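PDB 2EW2: 2-dehydropantoate 2-reductase, putative from Enterococcus faecalis, which probably catalyses the NADPH-dependent reduction of 2-dehydropantoate (ketopantoate) to (R)-pantoate, the second step of pantoate formation on the way to pantothenate. Local coordinates for residues Thr82-Leu87 / Cys106-Leu111; Leu111-Val116 / Ile278-Gly283; Gly196-Leu201 / Gln251-Asn256; Ala210-Leu215 / Glu219-Thr224. All coordinates share one frame; numbering follows the deposited sequence.

Contact 1: residues Thr82-Leu87 / Cys106-Leu111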
loop_
_atom_site.group_PDB
_atom_site.type_symbol
_atom_site.label_atom_id
_atom_site.label_comp_id
_atom_site.label_asym_id
_atom_site.label_seq_id
_atom_site.Cartn_x
_atom_site.Cartn_y
_atom_site.Cartn_z
ATOM N N THR B 82 -15.154 -4.403 26.886
ATOM C CA THR B 82 -15.549 -3.249 26.070
ATOM C C THR B 82 -14.823 -3.304 24.721
ATOM O O THR B 82 -13.599 -3.515 24.684
ATOM C CB THR B 82 -15.146 -1.949 26.805
ATOM O OG1 THR B 82 -15.748 -1.938 28.105
ATOM C CG2 THR B 82 -15.585 -0.701 26.055
ATOM N N LYS B 83 -15.539 -3.103 23.615
ATOM C CA LYS B 83 -14.861 -3.149 22.311
ATOM C C LYS B 83 -13.750 -2.114 22.222
ATOM O O LYS B 83 -13.751 -1.118 22.956
ATOM C CB LYS B 83 -15.840 -3.092 21.127
ATOM C CG LYS B 83 -16.776 -1.912 21.059
ATOM C CD LYS B 83 -17.813 -2.184 19.933
ATOM C CE LYS B 83 -18.635 -0.955 19.589
ATOM N NZ LYS B 83 -17.826 0.096 18.892
ATOM N N ALA B 84 -12.793 -2.368 21.334
ATOM C CA ALA B 84 -11.542 -1.612 21.292
ATOM C C ALA B 84 -11.754 -0.114 21.101
ATOM O O ALA B 84 -10.977 0.709 21.613
ATOM C CB ALA B 84 -10.639 -2.159 20.192
ATOM N N GLN B 85 -12.801 0.225 20.345
ATOM C CA GLN B 85 -13.133 1.611 20.010
ATOM C C GLN B 85 -13.556 2.429 21.234
ATOM O O GLN B 85 -13.505 3.655 21.209
ATOM C CB GLN B 85 -14.257 1.636 18.953
ATOM C CG GLN B 85 -13.853 1.130 17.552
ATOM C CD GLN B 85 -13.828 -0.408 17.393
ATOM O OE1 GLN B 85 -14.082 -1.170 18.332
ATOM N NE2 GLN B 85 -13.519 -0.860 16.173
ATOM N N GLN B 86 -13.988 1.751 22.295
ATOM C CA GLN B 86 -14.434 2.421 23.515
ATOM C C GLN B 86 -13.582 2.100 24.752
ATOM O O GLN B 86 -13.855 2.602 25.848
ATOM C CB GLN B 86 -15.890 2.068 23.789
ATOM C CG GLN B 86 -16.861 2.688 22.787
ATOM C CD GLN B 86 -18.007 1.762 22.444
ATOM O OE1 GLN B 86 -18.411 0.911 23.255
ATOM N NE2 GLN B 86 -18.545 1.915 21.229
ATOM N N LEU B 87 -12.561 1.267 24.569
ATOM C CA LEU B 87 -11.724 0.800 25.663
ATOM C C LEU B 87 -11.009 1.936 26.383
ATOM O O LEU B 87 -10.947 1.959 27.611
ATOM C CB LEU B 87 -10.684 -0.209 25.150
ATOM C CG LEU B 87 -9.860 -0.963 26.200
ATOM C CD1 LEU B 87 -10.746 -1.982 26.952
ATOM C CD2 LEU B 87 -8.660 -1.621 25.534
ATOM N N CYS B 106 -7.667 -8.757 30.038
ATOM C CA CYS B 106 -8.202 -8.281 28.771
ATOM C C CYS B 106 -8.714 -9.463 27.973
ATOM O O CYS B 106 -7.943 -10.364 27.641
ATOM C CB CYS B 106 -7.131 -7.537 27.983
ATOM S SG CYS B 106 -7.761 -6.829 26.434
ATOM N N LEU B 107 -10.019 -9.456 27.679
ATOM C CA LEU B 107 -10.631 -10.535 26.902
ATOM C C LEU B 107 -11.012 -10.141 25.476
ATOM O O LEU B 107 -11.669 -10.907 24.785
ATOM C CB LEU B 107 -11.843 -11.124 27.627
ATOM C CG LEU B 107 -11.540 -11.763 28.990
ATOM C CD1 LEU B 107 -12.811 -12.378 29.558
ATOM C CD2 LEU B 107 -10.473 -12.816 28.849
ATOM N N LEU B 108 -10.570 -8.970 25.036
ATOM C CA LEU B 108 -10.908 -8.457 23.708
ATOM C C LEU B 108 -10.258 -9.266 22.600
ATOM O O LEU B 108 -9.177 -9.798 22.774
ATOM C CB LEU B 108 -10.446 -7.010 23.564
ATOM C CG LEU B 108 -11.380 -5.862 23.971
ATOM C CD1 LEU B 108 -11.755 -5.867 25.458
ATOM C CD2 LEU B 108 -10.717 -4.539 23.589
ATOM N N ASN B 109 -10.935 -9.340 21.461
ATOM C CA ASN B 109 -10.297 -9.798 20.237
ATOM C C ASN B 109 -9.284 -8.773 19.778
ATOM O O ASN B 109 -9.452 -7.554 19.980
ATOM C CB ASN B 109 -11.332 -10.017 19.134
ATOM C CG ASN B 109 -12.236 -11.179 19.425
ATOM O OD1 ASN B 109 -11.766 -12.283 19.695
ATOM N ND2 ASN B 109 -13.544 -10.946 19.374
ATOM N N GLY B 110 -8.225 -9.271 19.158
ATOM C CA GLY B 110 -7.285 -8.405 18.483
ATOM C C GLY B 110 -6.072 -8.064 19.308
ATOM O O GLY B 110 -5.920 -8.496 20.449
ATOM N N LEU B 111 -5.252 -7.210 18.724
ATOM C CA LEU B 111 -3.875 -7.018 19.102
ATOM C C LEU B 111 -3.627 -5.657 19.768
ATOM O O LEU B 111 -4.200 -4.643 19.362
ATOM C CB LEU B 111 -3.057 -7.098 17.802
ATOM C CG LEU B 111 -1.543 -7.093 17.856
ATOM C CD1 LEU B 111 -1.068 -8.357 18.586
ATOM C CD2 LEU B 111 -0.993 -7.014 16.427
#
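The flat group here is the peptide joining Thr82 to Lys83, and across the contact it is met by the side chain of Leu108. CG and CD1 of Leu108 come at the carbonyl oxygen from one side of the peptide plane, while CD2 stands in front of the oxygen, much less displaced from that plane. The setting is the Rossmann-type domain: strand 77-80, helix 84-94 and strand 103-106 form a beta-alpha-beta crossover, and the contact joins the turn into the helix to the loop that leaves the second strand. The branched end of Leu108 fits closely round the oxygen, with Leu108 CD1 3.1 Å and Leu108 CD2 3.2 Å from Thr82 O. This buried oxygen has no hydrogen-bonding partner in the model; across the contact it is faced by leucine carbons. Thr82 OG1 faces elsewhere, giving a weak hydrogen bond to Ala9 O beside the glycine-rich turn that fits the GxGxxG pattern. Leu108 CD2 also reaches the helix start, 3.8 Å from Ala84 N and 4.1 Å from Ala84 CB. Deeper in, Leu87 swings CG opposite its own backbone N (chi1 -171°), which brings Leu87 CD2 to 4.1 Å from Leu108 CD2.

Contact 2: residues Leu111-Val116 / Ile278-Gly283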
loop_
_atom_site.group_PDB
_atom_site.type_symbol
_atom_site.label_atom_id
_atom_site.label_comp_id
_atom_site.label_asym_id
_atom_site.label_seq_id
_atom_site.Cartn_x
_atom_site.Cartn_y
_atom_site.Cartn_z
ATOM N N LEU B 111 -5.252 -7.210 18.724
ATOM C CA LEU B 111 -3.875 -7.018 19.102
ATOM C C LEU B 111 -3.627 -5.657 19.768
ATOM O O LEU B 111 -4.200 -4.643 19.362
ATOM C CB LEU B 111 -3.057 -7.098 17.802
ATOM C CG LEU B 111 -1.543 -7.093 17.856
ATOM C CD1 LEU B 111 -1.068 -8.357 18.586
ATOM C CD2 LEU B 111 -0.993 -7.014 16.427
ATOM N N GLY B 112 -2.768 -5.641 20.784
ATOM C CA GLY B 112 -2.205 -4.385 21.299
ATOM C C GLY B 112 -2.979 -3.591 22.347
ATOM O O GLY B 112 -2.627 -2.462 22.643
ATOM N N HIS B 113 -4.024 -4.183 22.914
ATOM C CA HIS B 113 -4.870 -3.478 23.885
ATOM C C HIS B 113 -4.159 -3.139 25.176
ATOM O O HIS B 113 -4.521 -2.162 25.848
ATOM C CB HIS B 113 -6.146 -4.271 24.159
ATOM C CG HIS B 113 -6.868 -4.658 22.912
ATOM N ND1 HIS B 113 -7.297 -3.730 21.991
ATOM C CD2 HIS B 113 -7.234 -5.870 22.431
ATOM C CE1 HIS B 113 -7.902 -4.353 20.996
ATOM N NE2 HIS B 113 -7.876 -5.653 21.239
ATOM N N GLU B 114 -3.131 -3.921 25.507
ATOM C CA GLU B 114 -2.251 -3.613 26.640
ATOM C C GLU B 114 -1.674 -2.193 26.573
ATOM O O GLU B 114 -1.390 -1.592 27.603
ATOM C CB GLU B 114 -1.113 -4.654 26.766
ATOM C CG GLU B 114 -0.172 -4.779 25.542
ATOM C CD GLU B 114 -0.719 -5.664 24.415
ATOM O OE1 GLU B 114 -1.860 -6.175 24.527
ATOM O OE2 GLU B 114 -0.009 -5.850 23.393
ATOM N N ASP B 115 -1.518 -1.650 25.365
ATOM C CA ASP B 115 -0.937 -0.320 25.216
ATOM C C ASP B 115 -1.909 0.763 25.670
ATOM O O ASP B 115 -1.496 1.794 26.159
ATOM C CB ASP B 115 -0.481 -0.080 23.777
ATOM C CG ASP B 115 0.588 -1.086 23.324
ATOM O OD1 ASP B 115 1.324 -1.619 24.193
ATOM O OD2 ASP B 115 0.692 -1.352 22.106
ATOM N N VAL B 116 -3.204 0.522 25.521
ATOM C CA VAL B 116 -4.202 1.435 26.079
ATOM C C VAL B 116 -4.297 1.213 27.593
ATOM O O VAL B 116 -4.277 2.170 28.377
ATOM C CB VAL B 116 -5.599 1.234 25.418
ATOM C CG1 VAL B 116 -6.704 1.804 26.293
ATOM C CG2 VAL B 116 -5.650 1.876 24.033
ATOM N N ILE B 278 -9.116 -2.293 11.163
ATOM C CA ILE B 278 -7.698 -2.204 10.749
ATOM C C ILE B 278 -6.767 -1.576 11.808
ATOM O O ILE B 278 -5.611 -1.978 11.945
ATOM C CB ILE B 278 -7.506 -1.538 9.328
ATOM C CG1 ILE B 278 -6.073 -1.753 8.800
ATOM C CG2 ILE B 278 -7.818 -0.051 9.328
ATOM C CD1 ILE B 278 -5.953 -2.793 7.733
ATOM N N ASP B 279 -7.284 -0.627 12.581
ATOM C CA ASP B 279 -6.480 0.035 13.608
ATOM C C ASP B 279 -5.981 -0.903 14.689
ATOM O O ASP B 279 -4.987 -0.600 15.327
ATOM C CB ASP B 279 -7.245 1.201 14.245
ATOM C CG ASP B 279 -7.311 2.419 13.348
ATOM O OD1 ASP B 279 -6.505 2.549 12.412
ATOM O OD2 ASP B 279 -8.188 3.269 13.582
ATOM N N TYR B 280 -6.653 -2.047 14.854
ATOM C CA TYR B 280 -6.355 -3.032 15.903
ATOM C C TYR B 280 -5.700 -4.270 15.335
ATOM O O TYR B 280 -5.570 -5.283 16.008
ATOM C CB TYR B 280 -7.639 -3.375 16.690
ATOM C CG TYR B 280 -8.362 -2.110 17.034
ATOM C CD1 TYR B 280 -7.825 -1.203 17.953
ATOM C CD2 TYR B 280 -9.531 -1.762 16.379
ATOM C CE1 TYR B 280 -8.458 -0.004 18.229
ATOM C CE2 TYR B 280 -10.166 -0.569 16.652
ATOM C CZ TYR B 280 -9.626 0.301 17.574
ATOM O OH TYR B 280 -10.277 1.491 17.836
ATOM N N ILE B 281 -5.280 -4.176 14.077
ATOM C CA ILE B 281 -4.568 -5.257 13.425
ATOM C C ILE B 281 -3.284 -4.627 12.877
ATOM O O ILE B 281 -2.311 -4.464 13.616
ATOM C CB ILE B 281 -5.432 -5.929 12.322
ATOM C CG1 ILE B 281 -6.823 -6.315 12.870
ATOM C CG2 ILE B 281 -4.698 -7.139 11.734
ATOM C CD1 ILE B 281 -7.837 -6.754 11.775
ATOM N N ASN B 282 -3.298 -4.217 11.609
ATOM C CA ASN B 282 -2.128 -3.578 11.012
ATOM C C ASN B 282 -1.766 -2.258 11.695
ATOM O O ASN B 282 -0.589 -1.963 11.863
ATOM C CB ASN B 282 -2.318 -3.377 9.498
ATOM C CG ASN B 282 -2.545 -4.689 8.768
ATOM O OD1 ASN B 282 -1.613 -5.275 8.196
ATOM N ND2 ASN B 282 -3.785 -5.157 8.777
ATOM N N GLY B 283 -2.782 -1.477 12.083
ATOM C CA GLY B 283 -2.569 -0.202 12.788
ATOM C C GLY B 283 -1.837 -0.393 14.118
ATOM O O GLY B 283 -1.052 0.447 14.524
#
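His113 turns an edge of its imidazole to Tyr280: His113 CE1 lies 4.4 Å from Tyr280 CD1, with the tyrosine carbon near the imidazole plane. Relative to the phenol the imidazole carbon arrives obliquely. Each ring has a neighbour from its own segment over one face: Leu111 O sits 4.0 Å above the centre of the imidazole, and Asp279 CB covers the phenol. The rotation of His113 is further fixed by a hydrogen bond from NE2 to Asn109 O, and Ala84 of helix 84-94 packs against both rings. Beside them the backbones meet through a weak hydrogen bond, Leu111 N to Tyr280 O, 3.3 Å long with an N-H...O angle of 158°. This is an interdomain junction, joining the loop after strand 103-106 of the Rossmann-type domain to the start of helix 282-292 in the helical C-terminal domain. Leu111 follows the backbone bond across: its CB is 3.6 Å from Tyr280 O, and with CG anti to the backbone N (chi1 -173°) its CD2 comes to 4.0 Å from Ile281 O. Salt bridges from Glu114 and Asp115 to Lys288, and from Asp115 to Arg287, tie the same two domains. Ile278 O accepts from Ile281 N and Gly283 N, which arrive on opposite faces of its carbonyl plane.

Contact 3: residues Gly196-Leu201 / Gln251-Asn256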
loop_
_atom_site.group_PDB
_atom_site.type_symbol
_atom_site.label_atom_id
_atom_site.label_comp_id
_atom_site.label_asym_id
_atom_site.label_seq_id
_atom_site.Cartn_x
_atom_site.Cartn_y
_atom_site.Cartn_z
ATOM N N GLY B 196 -3.945 -9.815 9.310
ATOM C CA GLY B 196 -3.240 -8.601 8.885
ATOM C C GLY B 196 -2.794 -8.701 7.440
ATOM O O GLY B 196 -2.092 -7.806 6.926
ATOM N N THR B 197 -3.207 -9.792 6.783
ATOM C CA THR B 197 -2.867 -10.031 5.371
ATOM C C THR B 197 -4.108 -9.981 4.456
ATOM O O THR B 197 -4.401 -8.942 3.874
ATOM C CB THR B 197 -2.076 -11.324 5.197
ATOM O OG1 THR B 197 -2.835 -12.425 5.716
ATOM C CG2 THR B 197 -0.742 -11.237 5.936
ATOM N N LEU B 198 -4.866 -11.078 4.382
ATOM C CA LEU B 198 -5.982 -11.208 3.424
ATOM C C LEU B 198 -7.078 -10.161 3.590
ATOM O O LEU B 198 -7.633 -9.667 2.600
ATOM C CB LEU B 198 -6.603 -12.615 3.531
ATOM C CG LEU B 198 -5.698 -13.780 3.114
ATOM C CD1 LEU B 198 -6.316 -15.122 3.543
ATOM C CD2 LEU B 198 -5.480 -13.743 1.619
ATOM N N ASN B 199 -7.376 -9.825 4.842
ATOM C CA ASN B 199 -8.374 -8.809 5.165
ATOM C C ASN B 199 -8.170 -7.502 4.410
ATOM O O ASN B 199 -9.027 -7.097 3.623
ATOM C CB ASN B 199 -8.375 -8.516 6.668
ATOM C CG ASN B 199 -9.366 -9.390 7.453
ATOM O OD1 ASN B 199 -10.294 -9.960 6.896
ATOM N ND2 ASN B 199 -9.167 -9.468 8.767
ATOM N N GLY B 200 -7.048 -6.829 4.651
ATOM C CA GLY B 200 -6.849 -5.534 4.024
ATOM C C GLY B 200 -6.605 -5.709 2.532
ATOM O O GLY B 200 -7.094 -4.928 1.734
ATOM N N LEU B 201 -5.869 -6.749 2.166
ATOM C CA LEU B 201 -5.487 -6.986 0.770
ATOM C C LEU B 201 -6.687 -7.283 -0.147
ATOM O O LEU B 201 -6.814 -6.678 -1.216
ATOM C CB LEU B 201 -4.406 -8.076 0.666
ATOM C CG LEU B 201 -3.021 -7.691 1.223
ATOM C CD1 LEU B 201 -2.092 -8.916 1.411
ATOM C CD2 LEU B 201 -2.324 -6.636 0.375
ATOM N N GLN B 251 -3.107 -22.474 2.857
ATOM C CA GLN B 251 -4.203 -23.439 3.018
ATOM C C GLN B 251 -5.607 -22.808 2.927
ATOM O O GLN B 251 -6.568 -23.487 2.565
ATOM C CB GLN B 251 -4.030 -24.241 4.318
ATOM C CG GLN B 251 -2.839 -25.204 4.301
ATOM C CD GLN B 251 -2.512 -25.807 5.666
ATOM O OE1 GLN B 251 -2.962 -25.323 6.711
ATOM N NE2 GLN B 251 -1.707 -26.865 5.657
ATOM N N THR B 252 -5.723 -21.517 3.236
ATOM C CA THR B 252 -6.984 -20.791 3.091
ATOM C C THR B 252 -7.351 -20.559 1.625
ATOM O O THR B 252 -8.519 -20.359 1.319
ATOM C CB THR B 252 -7.015 -19.437 3.884
ATOM O OG1 THR B 252 -6.211 -18.449 3.225
ATOM C CG2 THR B 252 -6.511 -19.627 5.316
ATOM N N TYR B 253 -6.363 -20.610 0.725
ATOM C CA TYR B 253 -6.595 -20.418 -0.720
ATOM C C TYR B 253 -7.403 -21.568 -1.337
ATOM O O TYR B 253 -8.016 -21.402 -2.394
ATOM C CB TYR B 253 -5.277 -20.304 -1.509
ATOM C CG TYR B 253 -4.284 -19.199 -1.119
ATOM C CD1 TYR B 253 -2.936 -19.301 -1.489
ATOM C CD2 TYR B 253 -4.683 -18.075 -0.400
ATOM C CE1 TYR B 253 -2.015 -18.315 -1.161
ATOM C CE2 TYR B 253 -3.766 -17.071 -0.059
ATOM C CZ TYR B 253 -2.436 -17.196 -0.445
ATOM O OH TYR B 253 -1.536 -16.205 -0.113
ATOM N N ASP B 254 -7.365 -22.740 -0.710
ATOM C CA ASP B 254 -8.073 -23.918 -1.238
ATOM C C ASP B 254 -9.559 -23.647 -1.456
ATOM O O ASP B 254 -10.271 -23.335 -0.503
ATOM C CB ASP B 254 -7.889 -25.111 -0.299
ATOM C CG ASP B 254 -8.336 -26.440 -0.924
ATOM O OD1 ASP B 254 -9.107 -26.459 -1.907
ATOM O OD2 ASP B 254 -7.914 -27.482 -0.404
ATOM N N PRO B 255 -10.034 -23.748 -2.715
ATOM C CA PRO B 255 -11.467 -23.537 -2.912
ATOM C C PRO B 255 -12.338 -24.616 -2.227
ATOM O O PRO B 255 -13.510 -24.349 -1.954
ATOM C CB PRO B 255 -11.636 -23.538 -4.437
ATOM C CG PRO B 255 -10.436 -24.215 -4.972
ATOM C CD PRO B 255 -9.327 -24.018 -3.983
ATOM N N ASN B 256 -11.765 -25.784 -1.919
ATOM C CA ASN B 256 -12.456 -26.795 -1.079
ATOM C C ASN B 256 -12.671 -26.331 0.362
ATOM O O ASN B 256 -13.621 -26.760 1.020
ATOM C CB ASN B 256 -11.710 -28.132 -1.053
ATOM C CG ASN B 256 -11.553 -28.748 -2.423
ATOM O OD1 ASN B 256 -12.486 -28.745 -3.240
ATOM N ND2 ASN B 256 -10.364 -29.295 -2.687
#
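Leu198 meets Thr252 and Tyr253 in a small, buried and mainly apolar contact inside the helical C-terminal domain, where the first turn of helix 198-205 packs against the weakly bonded last part of helix 242-252. Leu198 uses one methyl for each partner, so its fork straddles two consecutive residues. Leu198 CD1 lies 3.3 Å from Thr252 OG1, a close carbon-to-oxygen approach, and the two side chains run past each other in opposite directions. That hydroxyl sits between the backbone N and the carbonyl carbon of its own residue (chi1 74°) and is hydrogen-bonded to Ile249 O one turn back, so Leu198 covers a group already satisfied within the helix. The other methyl, Leu198 CD2, comes to 4.1 Å from Tyr253 CE2 and lies near the ring plane, meeting the phenol at its edge. Ile209 and Phe212 close round the leucine, and Ile209 also reaches Thr252. The second subunit lies nearby, with its Leu305 against Leu201. Further along, the chain is turned by an Asx turn: Asn256 N donates to Asp254 OD1 over 2.7 Å, arriving from above the carboxylate, 49° out of its plane.

Contact 4: residues Ala210-Leu215 / Glu219-Thr224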
loop_
_atom_site.group_PDB
_atom_site.type_symbol
_atom_site.label_atom_id
_atom_site.label_comp_id
_atom_site.label_asym_id
_atom_site.label_seq_id
_atom_site.Cartn_x
_atom_site.Cartn_y
_atom_site.Cartn_z
ATOM N N ALA B 210 -9.007 -17.124 -2.683
ATOM C CA ALA B 210 -8.340 -17.885 -3.740
ATOM C C ALA B 210 -7.874 -16.993 -4.896
ATOM O O ALA B 210 -6.806 -17.230 -5.459
ATOM C CB ALA B 210 -9.268 -18.998 -4.269
ATOM N N GLU B 211 -8.690 -16.004 -5.272
ATOM C CA GLU B 211 -8.337 -15.064 -6.341
ATOM C C GLU B 211 -7.080 -14.322 -5.930
ATOM O O GLU B 211 -6.132 -14.233 -6.708
ATOM C CB GLU B 211 -9.464 -14.055 -6.619
ATOM C CG GLU B 211 -10.644 -14.613 -7.438
ATOM C CD GLU B 211 -11.812 -13.635 -7.544
ATOM O OE1 GLU B 211 -11.995 -12.811 -6.636
ATOM O OE2 GLU B 211 -12.561 -13.680 -8.554
ATOM N N PHE B 212 -7.060 -13.826 -4.689
ATOM C CA PHE B 212 -5.837 -13.216 -4.165
ATOM C C PHE B 212 -4.644 -14.183 -4.175
ATOM O O PHE B 212 -3.560 -13.852 -4.677
ATOM C CB PHE B 212 -6.003 -12.611 -2.763
ATOM C CG PHE B 212 -4.716 -12.037 -2.249
ATOM C CD1 PHE B 212 -4.291 -10.778 -2.665
ATOM C CD2 PHE B 212 -3.870 -12.801 -1.458
ATOM C CE1 PHE B 212 -3.051 -10.274 -2.252
ATOM C CE2 PHE B 212 -2.635 -12.295 -1.055
ATOM C CZ PHE B 212 -2.235 -11.049 -1.449
ATOM N N GLY B 213 -4.840 -15.367 -3.617
ATOM C CA GLY B 213 -3.762 -16.337 -3.506
ATOM C C GLY B 213 -3.037 -16.622 -4.809
ATOM O O GLY B 213 -1.810 -16.770 -4.820
ATOM N N ALA B 214 -3.787 -16.689 -5.909
ATOM C CA ALA B 214 -3.237 -17.054 -7.226
ATOM C C ALA B 214 -2.358 -15.969 -7.845
ATOM O O ALA B 214 -1.603 -16.250 -8.778
ATOM C CB ALA B 214 -4.369 -17.411 -8.197
ATOM N N LEU B 215 -2.459 -14.739 -7.343
ATOM C CA LEU B 215 -1.731 -13.619 -7.924
ATOM C C LEU B 215 -0.237 -13.864 -7.820
ATOM O O LEU B 215 0.219 -14.453 -6.854
ATOM C CB LEU B 215 -2.098 -12.297 -7.231
ATOM C CG LEU B 215 -3.543 -11.832 -7.362
ATOM C CD1 LEU B 215 -3.790 -10.581 -6.532
ATOM C CD2 LEU B 215 -3.903 -11.612 -8.846
ATOM N N GLU B 219 2.621 -14.096 -2.745
ATOM C CA GLU B 219 3.696 -14.509 -1.841
ATOM C C GLU B 219 4.481 -13.333 -1.246
ATOM O O GLU B 219 4.786 -13.333 -0.041
ATOM C CB GLU B 219 4.663 -15.482 -2.514
ATOM C CG GLU B 219 5.679 -16.029 -1.528
ATOM C CD GLU B 219 6.680 -16.990 -2.145
ATOM O OE1 GLU B 219 6.682 -17.178 -3.381
ATOM O OE2 GLU B 219 7.485 -17.555 -1.377
ATOM N N SER B 220 4.806 -12.350 -2.086
ATOM C CA SER B 220 5.626 -11.212 -1.665
ATOM C C SER B 220 4.859 -10.306 -0.699
ATOM O O SER B 220 5.375 -9.942 0.360
ATOM C CB SER B 220 6.158 -10.429 -2.874
ATOM O OG SER B 220 5.114 -9.785 -3.597
ATOM N N LEU B 221 3.618 -9.985 -1.048
ATOM C CA LEU B 221 2.771 -9.171 -0.189
ATOM C C LEU B 221 2.609 -9.826 1.194
ATOM O O LEU B 221 2.837 -9.183 2.230
ATOM C CB LEU B 221 1.407 -8.932 -0.840
ATOM C CG LEU B 221 1.401 -7.926 -1.989
ATOM C CD1 LEU B 221 0.083 -8.031 -2.772
ATOM C CD2 LEU B 221 1.647 -6.480 -1.506
ATOM N N VAL B 222 2.213 -11.100 1.194
ATOM C CA VAL B 222 1.933 -11.801 2.439
ATOM C C VAL B 222 3.194 -11.948 3.317
ATOM O O VAL B 222 3.144 -11.631 4.492
ATOM C CB VAL B 222 1.284 -13.178 2.182
ATOM C CG1 VAL B 222 1.202 -13.966 3.489
ATOM C CG2 VAL B 222 -0.110 -12.996 1.561
ATOM N N LYS B 223 4.309 -12.411 2.749
ATOM C CA LYS B 223 5.559 -12.602 3.525
ATOM C C LYS B 223 6.158 -11.327 4.096
ATOM O O LYS B 223 6.673 -11.328 5.217
ATOM C CB LYS B 223 6.611 -13.360 2.717
ATOM C CG LYS B 223 6.279 -14.841 2.645
ATOM C CD LYS B 223 7.316 -15.626 1.921
ATOM C CE LYS B 223 6.879 -17.090 1.910
ATOM N NZ LYS B 223 7.895 -17.912 1.252
ATOM N N THR B 224 6.086 -10.238 3.335
ATOM C CA THR B 224 6.568 -8.955 3.827
ATOM C C THR B 224 5.736 -8.552 5.042
ATOM O O THR B 224 6.298 -8.176 6.077
ATOM C CB THR B 224 6.512 -7.869 2.752
ATOM O OG1 THR B 224 7.200 -8.327 1.578
ATOM C CG2 THR B 224 7.162 -6.589 3.244
HETATM O O HOH W 1 2.767 -15.378 -5.364
#
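Apolar packing carries this contact, and Phe212 is its centre. The ring points edge-first at two consecutive side chains of helix 218-235: Phe212 CE1 is 3.9 Å from Leu221 CD1, Phe212 CE2 is 3.7 Å from Val222 CG2, and CZ is directed between the two methyls. Both methyls lie near the ring plane, so this is contact along the rim of the phenyl. Its chi1 of 178° swings the ring away from the backbone N and carries it from the short helix 209-214 to the longer helix that follows in the chain. Leu201, Cys202 and Leu205 of helix 198-205 pack on the same phenylalanine, making it a shared core residue of the all-helical C-terminal domain.

Polar links lie at the margin. A water spans the turn between the helices, donating to Leu215 O at 3.1 Å and accepting from Glu219 N at 2.9 Å; Leu215 O also takes a hydrogen bond from Ser218 OG. Within the second helix, Lys223 NZ forms a salt bridge with Glu219 OE2 (2.7 Å), using the oxygen's anti lone pair, and Lys223 makes a cation-pi contact with Tyr246. Thr224 OG1 bonds back to Ser220 O at 2.7 Å, on the opposite face of that carbonyl from Thr224 N.

Gln304 of the neighbouring subunit packs on Leu221, and its OE1 is hydrogen-bonded to Ser220 OG in one of the two conformers of that serine, so this bond is doubtful. The chemistry thus implies an apolar seam between the helices, a water-bridged turn, and an outer side that takes part in the dimer interface.

Overall arrangement
Along the chain contact 1 comes first, followed by contact 2, with which it shares Leu111; both of the remaining contacts fall between the two halves of contact 2. Contacts 1 and 2 have centres 9 Å apart and touch through Ala84, Leu108, His113 and Tyr280, running from the Rossmann-type sheet to the domain boundary. Contacts 3 and 4 lie farther from the chain centre, in the helical domain, their own centres 8 Å apart, where helices 198-205, 209-214, 218-235 and 242-252 share a core around Phe212. Contact 2 also touches contact 3, through Ile281 and Gly196, although their centres are about 21 Å apart. The four thus trace a path from the nucleotide-binding fold toward the dimer interface.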